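PDB 3U6X: ORF48 from Lactococcus phage TP901-1, which is probably the upper baseplate protein, whose immunoglobulin-like domain here would help attach the receptor-binding proteins to the phage baseplate. Local coordinates for residues L6-E11 with F90-A95; V16-Y21 with Y44-S49. One frame throughout, in Å; residues are numbered along the deposited sequence.

Interaction 1: L6-E11 with F90-A95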
loop_
_atom_site.group_PDB
_atom_site.type_symbol
_atom_site.label_atom_id
_atom_site.label_comp_id
_atom_site.label_asym_id
_atom_site.label_seq_id
_atom_site.Cartn_x
_atom_site.Cartn_y
_atom_site.Cartn_z
ATOM N N LEU V 6 -34.594 30.635 -30.342
ATOM C CA LEU V 6 -34.054 30.281 -29.042
ATOM C C LEU V 6 -32.642 30.804 -28.932
ATOM O O LEU V 6 -31.748 30.367 -29.667
ATOM C CB LEU V 6 -34.072 28.774 -28.790
ATOM C CG LEU V 6 -35.402 28.040 -28.895
ATOM C CD1 LEU V 6 -35.166 26.535 -28.864
ATOM C CD2 LEU V 6 -36.357 28.444 -27.771
ATOM N N GLU V 7 -32.454 31.786 -28.040
ATOM C CA GLU V 7 -31.143 32.363 -27.766
ATOM C C GLU V 7 -30.477 31.432 -26.772
ATOM O O GLU V 7 -31.154 30.906 -25.887
ATOM C CB GLU V 7 -31.264 33.804 -27.236
ATOM C CG GLU V 7 -31.572 34.827 -28.327
ATOM C CD GLU V 7 -31.580 36.304 -27.954
ATOM O OE1 GLU V 7 -32.026 37.115 -28.798
ATOM O OE2 GLU V 7 -31.138 36.655 -26.833
ATOM N N HIS V 8 -29.187 31.142 -26.952
ATOM C CA HIS V 8 -28.491 30.201 -26.060
ATOM C C HIS V 8 -27.054 30.572 -25.659
ATOM O O HIS V 8 -26.519 31.562 -26.137
ATOM C CB HIS V 8 -28.551 28.785 -26.636
ATOM C CG HIS V 8 -27.884 28.636 -27.961
ATOM N ND1 HIS V 8 -26.540 28.349 -28.058
ATOM C CD2 HIS V 8 -28.392 28.759 -29.202
ATOM C CE1 HIS V 8 -26.263 28.319 -29.353
ATOM N NE2 HIS V 8 -27.344 28.548 -30.080
ATOM N N ASP V 9 -26.436 29.784 -24.763
ATOM C CA ASP V 9 -25.080 30.056 -24.255
ATOM C C ASP V 9 -23.926 29.361 -24.991
ATOM O O ASP V 9 -22.764 29.600 -24.651
ATOM C CB ASP V 9 -24.994 29.777 -22.744
ATOM C CG ASP V 9 -25.291 28.352 -22.281
ATOM O OD1 ASP V 9 -25.408 28.141 -21.047
ATOM O OD2 ASP V 9 -25.382 27.441 -23.147
ATOM N N SER V 10 -24.235 28.490 -25.964
ATOM C CA SER V 10 -23.218 27.758 -26.719
ATOM C C SER V 10 -22.653 28.550 -27.890
ATOM O O SER V 10 -23.330 29.358 -28.516
ATOM C CB SER V 10 -23.774 26.440 -27.237
ATOM O OG SER V 10 -22.784 25.671 -27.902
ATOM N N GLU V 11 -21.407 28.266 -28.213
ATOM C CA GLU V 11 -20.663 28.849 -29.320
ATOM C C GLU V 11 -20.811 27.929 -30.542
ATOM O O GLU V 11 -20.149 28.135 -31.559
ATOM C CB GLU V 11 -19.184 28.913 -28.900
ATOM C CG GLU V 11 -18.521 30.264 -29.064
ATOM C CD GLU V 11 -19.305 31.506 -28.687
ATOM O OE1 GLU V 11 -19.727 31.648 -27.512
ATOM O OE2 GLU V 11 -19.436 32.376 -29.575
ATOM N N PHE V 90 -39.683 22.969 -25.717
ATOM C CA PHE V 90 -38.416 23.071 -26.439
ATOM C C PHE V 90 -37.316 22.532 -25.548
ATOM O O PHE V 90 -37.107 23.066 -24.463
ATOM C CB PHE V 90 -38.118 24.531 -26.852
ATOM C CG PHE V 90 -39.103 25.150 -27.823
ATOM C CD1 PHE V 90 -38.825 25.203 -29.184
ATOM C CD2 PHE V 90 -40.296 25.708 -27.368
ATOM C CE1 PHE V 90 -39.730 25.777 -30.075
ATOM C CE2 PHE V 90 -41.206 26.291 -28.259
ATOM C CZ PHE V 90 -40.915 26.327 -29.610
ATOM N N LYS V 91 -36.652 21.441 -25.970
ATOM C CA LYS V 91 -35.568 20.838 -25.189
ATOM C C LYS V 91 -34.274 20.974 -25.951
ATOM O O LYS V 91 -34.163 20.478 -27.068
ATOM C CB LYS V 91 -35.843 19.355 -24.840
ATOM C CG LYS V 91 -36.898 19.092 -23.747
ATOM C CD LYS V 91 -36.418 19.454 -22.358
ATOM C CE LYS V 91 -36.938 18.613 -21.218
ATOM N NZ LYS V 91 -38.407 18.666 -21.059
ATOM N N MET V 92 -33.318 21.699 -25.381
ATOM C CA MET V 92 -32.012 21.888 -25.991
ATOM C C MET V 92 -31.007 20.887 -25.414
ATOM O O MET V 92 -30.992 20.608 -24.213
ATOM C CB MET V 92 -31.533 23.322 -25.771
ATOM C CG MET V 92 -30.229 23.640 -26.472
ATOM S SD MET V 92 -30.228 25.286 -27.181
ATOM C CE MET V 92 -30.078 26.165 -25.793
ATOM N N SER V 93 -30.171 20.349 -26.281
ATOM C CA SER V 93 -29.120 19.428 -25.890
ATOM C C SER V 93 -27.790 20.177 -25.917
ATOM O O SER V 93 -27.454 20.798 -26.937
ATOM C CB SER V 93 -29.064 18.244 -26.853
ATOM O OG SER V 93 -30.246 17.462 -26.800
ATOM N N ASP V 94 -27.019 20.100 -24.790
ATOM C CA ASP V 94 -25.674 20.671 -24.633
ATOM C C ASP V 94 -25.559 22.184 -24.595
ATOM O O ASP V 94 -24.529 22.720 -25.041
ATOM C CB ASP V 94 -24.683 20.077 -25.659
ATOM C CG ASP V 94 -24.914 18.616 -26.020
ATOM O OD1 ASP V 94 -25.278 17.818 -25.109
ATOM O OD2 ASP V 94 -24.779 18.276 -27.211
ATOM N N ALA V 95 -26.579 22.877 -24.037
ATOM C CA ALA V 95 -26.615 24.340 -23.865
ATOM C C ALA V 95 -27.849 24.726 -23.124
ATOM O O ALA V 95 -28.744 23.896 -22.981
ATOM C CB ALA V 95 -26.572 25.052 -25.203
#

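Interaction 2: V16-Y21 with Y44-S49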
loop_
_atom_site.group_PDB
_atom_site.type_symbol
_atom_site.label_atom_id
_atom_site.label_comp_id
_atom_site.label_asym_id
_atom_site.label_seq_id
_atom_site.Cartn_x
_atom_site.Cartn_y
_atom_site.Cartn_z
ATOM N N VAL V 16 -32.069 20.779 -30.997
ATOM C CA VAL V 16 -33.322 21.189 -30.374
ATOM C C VAL V 16 -34.376 20.163 -30.774
ATOM O O VAL V 16 -34.470 19.769 -31.944
ATOM C CB VAL V 16 -33.739 22.647 -30.757
ATOM C CG1 VAL V 16 -35.075 23.039 -30.128
ATOM C CG2 VAL V 16 -32.665 23.650 -30.358
ATOM N N LYS V 17 -35.134 19.699 -29.769
ATOM C CA LYS V 17 -36.225 18.759 -29.950
ATOM C C LYS V 17 -37.489 19.371 -29.358
ATOM O O LYS V 17 -37.480 19.878 -28.221
ATOM C CB LYS V 17 -35.885 17.402 -29.337
ATOM C CG LYS V 17 -35.066 16.519 -30.255
ATOM C CD LYS V 17 -34.329 15.455 -29.440
ATOM C CE LYS V 17 -33.567 14.488 -30.310
ATOM N NZ LYS V 17 -32.745 13.566 -29.486
ATOM N N VAL V 18 -38.556 19.415 -30.185
ATOM C CA VAL V 18 -39.825 20.043 -29.824
ATOM C C VAL V 18 -40.901 18.984 -29.682
ATOM O O VAL V 18 -40.967 18.078 -30.518
ATOM C CB VAL V 18 -40.229 21.175 -30.811
ATOM C CG1 VAL V 18 -41.495 21.891 -30.354
ATOM C CG2 VAL V 18 -39.101 22.179 -30.985
ATOM N N THR V 19 -41.719 19.099 -28.604
ATOM C CA THR V 19 -42.847 18.229 -28.268
ATOM C C THR V 19 -44.123 19.049 -27.965
ATOM O O THR V 19 -44.055 20.184 -27.477
ATOM C CB THR V 19 -42.502 17.234 -27.158
ATOM O OG1 THR V 19 -41.978 17.915 -26.019
ATOM C CG2 THR V 19 -41.573 16.145 -27.607
ATOM N N SER V 20 -45.281 18.448 -28.256
ATOM C CA SER V 20 -46.609 19.027 -28.062
ATOM C C SER V 20 -47.434 18.086 -27.198
ATOM O O SER V 20 -47.510 16.885 -27.481
ATOM C CB SER V 20 -47.294 19.221 -29.412
ATOM O OG SER V 20 -48.555 19.846 -29.269
ATOM N N TYR V 21 -48.026 18.619 -26.135
ATOM C CA TYR V 21 -48.854 17.849 -25.206
ATOM C C TYR V 21 -49.845 18.741 -24.450
ATOM O O TYR V 21 -49.632 19.950 -24.296
ATOM C CB TYR V 21 -48.008 16.994 -24.229
ATOM C CG TYR V 21 -46.898 17.755 -23.540
ATOM C CD1 TYR V 21 -45.629 17.844 -24.111
ATOM C CD2 TYR V 21 -47.119 18.401 -22.326
ATOM C CE1 TYR V 21 -44.625 18.597 -23.516
ATOM C CE2 TYR V 21 -46.112 19.136 -21.709
ATOM C CZ TYR V 21 -44.870 19.243 -22.317
ATOM O OH TYR V 21 -43.873 19.961 -21.707
ATOM N N TYR V 44 -46.623 14.495 -28.702
ATOM C CA TYR V 44 -46.368 14.490 -30.141
ATOM C C TYR V 44 -45.007 15.093 -30.470
ATOM O O TYR V 44 -44.696 16.210 -30.057
ATOM C CB TYR V 44 -47.481 15.234 -30.880
ATOM C CG TYR V 44 -48.861 14.642 -30.661
ATOM C CD1 TYR V 44 -49.366 13.668 -31.515
ATOM C CD2 TYR V 44 -49.683 15.098 -29.633
ATOM C CE1 TYR V 44 -50.636 13.131 -31.325
ATOM C CE2 TYR V 44 -50.944 14.553 -29.421
ATOM C CZ TYR V 44 -51.421 13.573 -30.273
ATOM O OH TYR V 44 -52.673 13.036 -30.081
ATOM N N ASN V 45 -44.169 14.328 -31.175
ATOM C CA ASN V 45 -42.858 14.816 -31.602
ATOM C C ASN V 45 -43.093 15.772 -32.760
ATOM O O ASN V 45 -43.653 15.365 -33.786
ATOM C CB ASN V 45 -41.922 13.666 -32.001
ATOM C CG ASN V 45 -41.241 12.923 -30.861
ATOM O OD1 ASN V 45 -41.523 13.088 -29.665
ATOM N ND2 ASN V 45 -40.316 12.065 -31.220
ATOM N N VAL V 46 -42.795 17.062 -32.545
ATOM C CA VAL V 46 -43.022 18.109 -33.541
ATOM C C VAL V 46 -41.885 18.070 -34.602
ATOM O O VAL V 46 -40.703 18.116 -34.226
ATOM C CB VAL V 46 -43.184 19.513 -32.873
ATOM C CG1 VAL V 46 -43.434 20.602 -33.901
ATOM C CG2 VAL V 46 -44.309 19.504 -31.849
ATOM N N PRO V 47 -42.205 17.946 -35.914
ATOM C CA PRO V 47 -41.124 17.983 -36.922
ATOM C C PRO V 47 -40.549 19.403 -36.991
ATOM O O PRO V 47 -41.306 20.388 -36.975
ATOM C CB PRO V 47 -41.812 17.569 -38.229
ATOM C CG PRO V 47 -43.248 17.737 -38.002
ATOM C CD PRO V 47 -43.543 17.911 -36.541
ATOM N N VAL V 48 -39.210 19.513 -36.964
ATOM C CA VAL V 48 -38.557 20.818 -36.977
ATOM C C VAL V 48 -37.533 20.955 -38.087
ATOM O O VAL V 48 -36.944 19.975 -38.542
ATOM C CB VAL V 48 -37.990 21.257 -35.584
ATOM C CG1 VAL V 48 -39.097 21.360 -34.548
ATOM C CG2 VAL V 48 -36.858 20.340 -35.090
ATOM N N SER V 49 -37.295 22.201 -38.473
ATOM C CA SER V 49 -36.273 22.579 -39.443
ATOM C C SER V 49 -35.367 23.559 -38.684
ATOM O O SER V 49 -35.836 24.587 -38.211
ATOM C CB SER V 49 -36.894 23.197 -40.697
ATOM O OG SER V 49 -35.929 23.311 -41.730
HETATM O O HOH W 1 -38.420 17.826 -32.877
#

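Interaction 1: L6-E11 with F90-A95
Leu6, His8 and Ser10 meet Phe90, Met92 and Ala95 in an apolar packing contact between two strands of the immunoglobulin-like domain, 3-8 and 86-92, and the loops that follow them. The strands are not neighbours in the sheet, and Leu6 and Phe90 are 8.8 Å apart at their CA atoms, so side chains and not backbone bonds join them. Alternation supports this: Leu6, His8, Phe90 and Met92 point inward, whereas Glu7 and Lys91 point away.

At the buried end Leu6 CD1 lies 3.9 Å from Phe90 CD1, the two side chains crossing obliquely. The Phe90 ring also stacks on that of Phe4. Farther along, the bent Met92 chain crosses His8 at about a right angle, its SD 4.7 Å from the centroid of the imidazole; the Met92 methyl is modelled too close to His8, so this detail is doubtful.

A bond from the loop just after its strand reaches the imidazole: Ser10 N donates to His8 ND1 at 3.1 Å, near the ring plane. Its N-H...N angle of 137° marks it as bent, though it would limit rotation of the ring. Pro14 touches His8, Met92 and Ala95. Within the loops, Asp9 OD2 accepts from Lys96 N and rests 3.4 Å from Ala95 CB, while Ser10 CB approaches that same methyl at 3.7 Å.

Interaction 2: V16-Y21 with Y44-S49
Ser20 and Tyr44 form the closely bonded end of an antiparallel pairing between strands 16-22 and 43-53, central neighbours in the immunoglobulin-like sheet. The short segments 16-21 and 44-46 run at 139° to each other, and the pairing gives way to a water-bridged, splayed end. Ser20 and Tyr44 are a hydrogen-bonded pair with both rungs made: Tyr44 N donates to Ser20 O at 2.8 Å, and Ser20 N to Tyr44 O at 2.9 Å. Both donors lie in the plane of the carbonyl they meet.

Next comes the non-hydrogen-bonded pair of Thr19 and Asn45, whose side chains lie side by side, Thr19 CG2 3.7 Å from Asn45 OD1. One step on, Val46 N still reaches Val18 O at 2.9 Å, but stands 35° out of the carbonyl plane. The return bond is replaced by a water, which accepts from Val18 N at 3.1 Å and donates to Val46 O at 2.7 Å.

Apolar contact continues on the opposite face from Thr19 and Asn45. Val18 CG1, anti to its backbone N (chi1 -175°), lies 3.9 Å from Val46 CB, while CG2 meets Val48 CG1 at 3.7 Å. Val59 touches Val18 and Val48, and Met61 covers Val46 and Val48. By contrast, Tyr44 is largely solvent-exposed, and its backbone pairs with a strand of a second subunit, so the sheet continues between copies.

The chemistry thus changes along the contact: direct N-H...O=C hydrogen bonds set the register at Ser20 and Tyr44, whereas at Val18 and Val46 a water takes one of the two places and the valine side chains remain in contact.

Overall arrangement
Interactions 1 and 2 have centres 15 Å apart and share one apolar interior. Strand 16-22 follows 3-8 in the chain and lies beside 86-92 in the sheet. In residue order, interaction 2 is nested within the loop that interaction 1 closes. The direct evidence of coupling is a probable hydrogen bond from Lys91 N to Lys17 O at 2.9 Å, together with two apolar junctions: Phe90 CD1 meets Val18 CG2 at 3.5 Å, and Leu6 CD1 meets Val16 CG1 at 3.7 Å. These junctions place 16-21 between the two second segments, bonded to 90-95 along one edge and to 44-49 along the other.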